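Local coordinates for protein 6-phosphogluconate dehydratase (Shewanella oneidensis, PDB 2GP4) that probably catalyses the dehydration of 6-phosphogluconate in the Entner-Doudoroff pathway, captured here in an apo form lacking its iron-sulfur cluster, at residues A[38-43]-A[302-307]. Residues are numbered along the deposited sequence; the frame is centred on the assembly and turned at random.
Sequences ASREAY and VNEKSI
Arg-40 reaches from helix 23-51 to the turn between helices 298-301 and 304-316, meeting Val-302, Asn-303 and Glu-304. Its CB points toward that turn; CG, set anti to the backbone N (chi1 -177°), comes 3.9 Å from Glu-304 OE2. A bend at chi2 follows, beyond which the chain runs extended. NE donates to a water at 2.8 Å that lies in the guanidinium plane, and this water donates in turn to Glu-304 OE1 over 3.0 Å. Direct pairing is excluded by geometry: NE and Glu-304 OE1 are 4.2 Å apart, the oxygen well out of the guanidinium plane. At the tip, NH2 makes a weak hydrogen bond to Val-302 O (3.0 Å, 123° at the hydrogen), while Asn-303 CA covers one face of the group. NH1 donates outside the two segments to the carbonyls of Gly-299, its strongest polar partner, and Ala-334. Asn-303 is the N-cap of helix 304-316: its OD1 accepts from Ser-306 N at 3.0 Å, and its own N donates to Ser-306 OG at 2.8 Å, completing a capping box. A leucine in place of Arg-40 would probably leave the Gly-299 and Ala-334 carbonyls without this donor and Glu-304 without its water-mediated link. Backbone carbonyls and a bridging water thus engage all three guanidinium nitrogens, NH2 weakly at Val-302 O, with the carboxylate probably contributing longer-range charge attraction across this helix-to-turn junction.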
ATOM      1  N   ALA A  38      -5.071  -8.641 -22.672  1.00 22.79           N
ATOM      2  CA  ALA A  38      -5.992  -7.807 -23.443  1.00 22.67           C
ATOM      3  C   ALA A  38      -6.057  -6.371 -22.921  1.00 22.75           C
ATOM      4  O   ALA A  38      -5.891  -5.416 -23.685  1.00 22.62           O
ATOM      5  CB  ALA A  38      -7.384  -8.434 -23.468  1.00 22.73           C
ATOM      6  N   SER A  39      -6.292  -6.230 -21.617  1.00 22.72           N
ATOM      7  CA  SER A  39      -6.381  -4.922 -20.968  1.00 22.52           C
ATOM      8  C   SER A  39      -5.107  -4.099 -21.138  1.00 22.44           C
ATOM      9  O   SER A  39      -5.178  -2.905 -21.428  1.00 22.61           O
ATOM     10  CB  SER A  39      -6.719  -5.080 -19.487  1.00 22.37           C
ATOM     11  OG  SER A  39      -5.785  -5.928 -18.843  1.00 23.44           O
ATOM     12  N   ARG A  40      -3.947  -4.731 -20.960  1.00 22.20           N
ATOM     13  CA  ARG A  40      -2.670  -4.036 -21.138  1.00 22.12           C
ATOM     14  C   ARG A  40      -2.435  -3.607 -22.590  1.00 22.42           C
ATOM     15  O   ARG A  40      -1.927  -2.509 -22.837  1.00 22.33           O
ATOM     16  CB  ARG A  40      -1.497  -4.881 -20.617  1.00 21.77           C
ATOM     17  CG  ARG A  40      -0.131  -4.219 -20.704  1.00 20.61           C
ATOM     18  CD  ARG A  40      -0.027  -2.949 -19.865  1.00 19.28           C
ATOM     19  NE  ARG A  40       1.346  -2.439 -19.848  1.00 18.86           N
ATOM     20  CZ  ARG A  40       1.730  -1.285 -19.304  1.00 19.25           C
ATOM     21  NH1 ARG A  40       0.856  -0.478 -18.713  1.00 18.47           N
ATOM     22  NH2 ARG A  40       3.009  -0.929 -19.352  1.00 20.39           N
ATOM     23  N   GLU A  41      -2.812  -4.463 -23.540  1.00 22.65           N
ATOM     24  CA  GLU A  41      -2.704  -4.118 -24.961  1.00 23.35           C
ATOM     25  C   GLU A  41      -3.571  -2.914 -25.324  1.00 22.75           C
ATOM     26  O   GLU A  41      -3.155  -2.062 -26.111  1.00 22.85           O
ATOM     27  CB  GLU A  41      -3.025  -5.319 -25.862  1.00 23.29           C
ATOM     28  CG  GLU A  41      -1.810  -6.213 -26.131  1.00 24.79           C
ATOM     29  CD  GLU A  41      -2.161  -7.607 -26.670  1.00 25.21           C
ATOM     30  OE1 GLU A  41      -3.358  -7.981 -26.688  1.00 27.38           O
ATOM     31  OE2 GLU A  41      -1.220  -8.336 -27.069  1.00 27.16           O
ATOM     32  N   ALA A  42      -4.758  -2.838 -24.726  1.00 22.35           N
ATOM     33  CA  ALA A  42      -5.697  -1.751 -25.001  1.00 22.32           C
ATOM     34  C   ALA A  42      -5.237  -0.437 -24.372  1.00 22.28           C
ATOM     35  O   ALA A  42      -5.379   0.634 -24.975  1.00 22.00           O
ATOM     36  CB  ALA A  42      -7.110  -2.116 -24.538  1.00 21.98           C
ATOM     37  N   TYR A  43      -4.678  -0.530 -23.165  1.00 22.13           N
ATOM     38  CA  TYR A  43      -4.101   0.620 -22.492  1.00 22.12           C
ATOM     39  C   TYR A  43      -2.981   1.233 -23.330  1.00 22.69           C
ATOM     40  O   TYR A  43      -3.002   2.432 -23.621  1.00 22.74           O
ATOM     41  CB  TYR A  43      -3.599   0.250 -21.086  1.00 21.52           C
ATOM     42  CG  TYR A  43      -2.985   1.413 -20.337  1.00 20.50           C
ATOM     43  CD1 TYR A  43      -3.776   2.470 -19.888  1.00 19.23           C
ATOM     44  CD2 TYR A  43      -1.611   1.468 -20.100  1.00 19.85           C
ATOM     45  CE1 TYR A  43      -3.225   3.542 -19.208  1.00 18.86           C
ATOM     46  CE2 TYR A  43      -1.044   2.544 -19.413  1.00 19.77           C
ATOM     47  CZ  TYR A  43      -1.863   3.576 -18.970  1.00 19.70           C
ATOM     48  OH  TYR A  43      -1.328   4.648 -18.303  1.00 19.76           O
ATOM     49  N   VAL A 302       5.251   2.142 -15.293  1.00 21.26           N
ATOM     50  CA  VAL A 302       4.334   1.261 -14.591  1.00 20.66           C
ATOM     51  C   VAL A 302       3.997   0.113 -15.546  1.00 20.55           C
ATOM     52  O   VAL A 302       3.396   0.323 -16.605  1.00 20.30           O
ATOM     53  CB  VAL A 302       3.055   1.997 -14.118  1.00 20.66           C
ATOM     54  CG1 VAL A 302       2.062   1.019 -13.515  1.00 19.70           C
ATOM     55  CG2 VAL A 302       3.405   3.113 -13.113  1.00 20.34           C
ATOM     56  N   ASN A 303       4.429  -1.088 -15.175  1.00 20.16           N
ATOM     57  CA  ASN A 303       4.182  -2.298 -15.954  1.00 20.13           C
ATOM     58  C   ASN A 303       4.096  -3.480 -15.004  1.00 20.04           C
ATOM     59  O   ASN A 303       4.240  -3.301 -13.795  1.00 20.45           O
ATOM     60  CB  ASN A 303       5.267  -2.520 -17.021  1.00 19.91           C
ATOM     61  CG  ASN A 303       6.658  -2.669 -16.424  1.00 20.05           C
ATOM     62  OD1 ASN A 303       6.929  -3.598 -15.663  1.00 21.66           O
ATOM     63  ND2 ASN A 303       7.547  -1.758 -16.777  1.00 19.33           N
ATOM     64  N   GLU A 304       3.869  -4.673 -15.548  1.00 19.69           N
ATOM     65  CA  GLU A 304       3.694  -5.879 -14.744  1.00 19.68           C
ATOM     66  C   GLU A 304       4.878  -6.153 -13.811  1.00 19.51           C
ATOM     67  O   GLU A 304       4.683  -6.463 -12.634  1.00 19.31           O
ATOM     68  CB  GLU A 304       3.410  -7.093 -15.633  1.00 19.76           C
ATOM     69  CG  GLU A 304       2.183  -6.945 -16.550  1.00 20.62           C
ATOM     70  CD  GLU A 304       2.524  -6.523 -17.983  1.00 21.53           C
ATOM     71  OE1 GLU A 304       3.398  -5.655 -18.182  1.00 20.88           O
ATOM     72  OE2 GLU A 304       1.900  -7.064 -18.921  1.00 22.44           O
ATOM     73  N   LYS A 305       6.095  -6.018 -14.334  1.00 19.48           N
ATOM     74  CA  LYS A 305       7.305  -6.271 -13.549  1.00 19.47           C
ATOM     75  C   LYS A 305       7.488  -5.251 -12.428  1.00 19.31           C
ATOM     76  O   LYS A 305       7.892  -5.609 -11.314  1.00 18.89           O
ATOM     77  CB  LYS A 305       8.545  -6.261 -14.440  1.00 19.56           C
ATOM     78  CG  LYS A 305       8.664  -7.444 -15.381  1.00 20.72           C
ATOM     79  CD  LYS A 305       9.742  -7.186 -16.406  1.00 21.61           C
ATOM     80  CE  LYS A 305       9.644  -8.156 -17.566  1.00 24.14           C
ATOM     81  NZ  LYS A 305      10.184  -9.502 -17.218  1.00 25.32           N
ATOM     82  N   SER A 306       7.202  -3.984 -12.727  1.00 19.15           N
ATOM     83  CA  SER A 306       7.404  -2.918 -11.748  1.00 19.05           C
ATOM     84  C   SER A 306       6.323  -2.960 -10.668  1.00 18.60           C
ATOM     85  O   SER A 306       6.593  -2.661  -9.506  1.00 18.49           O
ATOM     86  CB  SER A 306       7.502  -1.543 -12.419  1.00 18.94           C
ATOM     87  OG  SER A 306       6.339  -1.238 -13.164  1.00 19.70           O
ATOM     88  N   ILE A 307       5.115  -3.357 -11.059  1.00 18.33           N
ATOM     89  CA  ILE A 307       4.032  -3.621 -10.110  1.00 18.19           C
ATOM     90  C   ILE A 307       4.391  -4.765  -9.157  1.00 18.05           C
ATOM     91  O   ILE A 307       4.265  -4.628  -7.932  1.00 17.86           O
ATOM     92  CB  ILE A 307       2.683  -3.885 -10.836  1.00 18.28           C
ATOM     93  CG1 ILE A 307       2.110  -2.573 -11.391  1.00 18.46           C
ATOM     94  CG2 ILE A 307       1.666  -4.567  -9.909  1.00 18.44           C
ATOM     95  CD1 ILE A 307       1.782  -1.514 -10.331  1.00 17.31           C
TER
HETATM   96  O   HOH W   1       3.695  -3.843 -20.513  1.00 24.16           O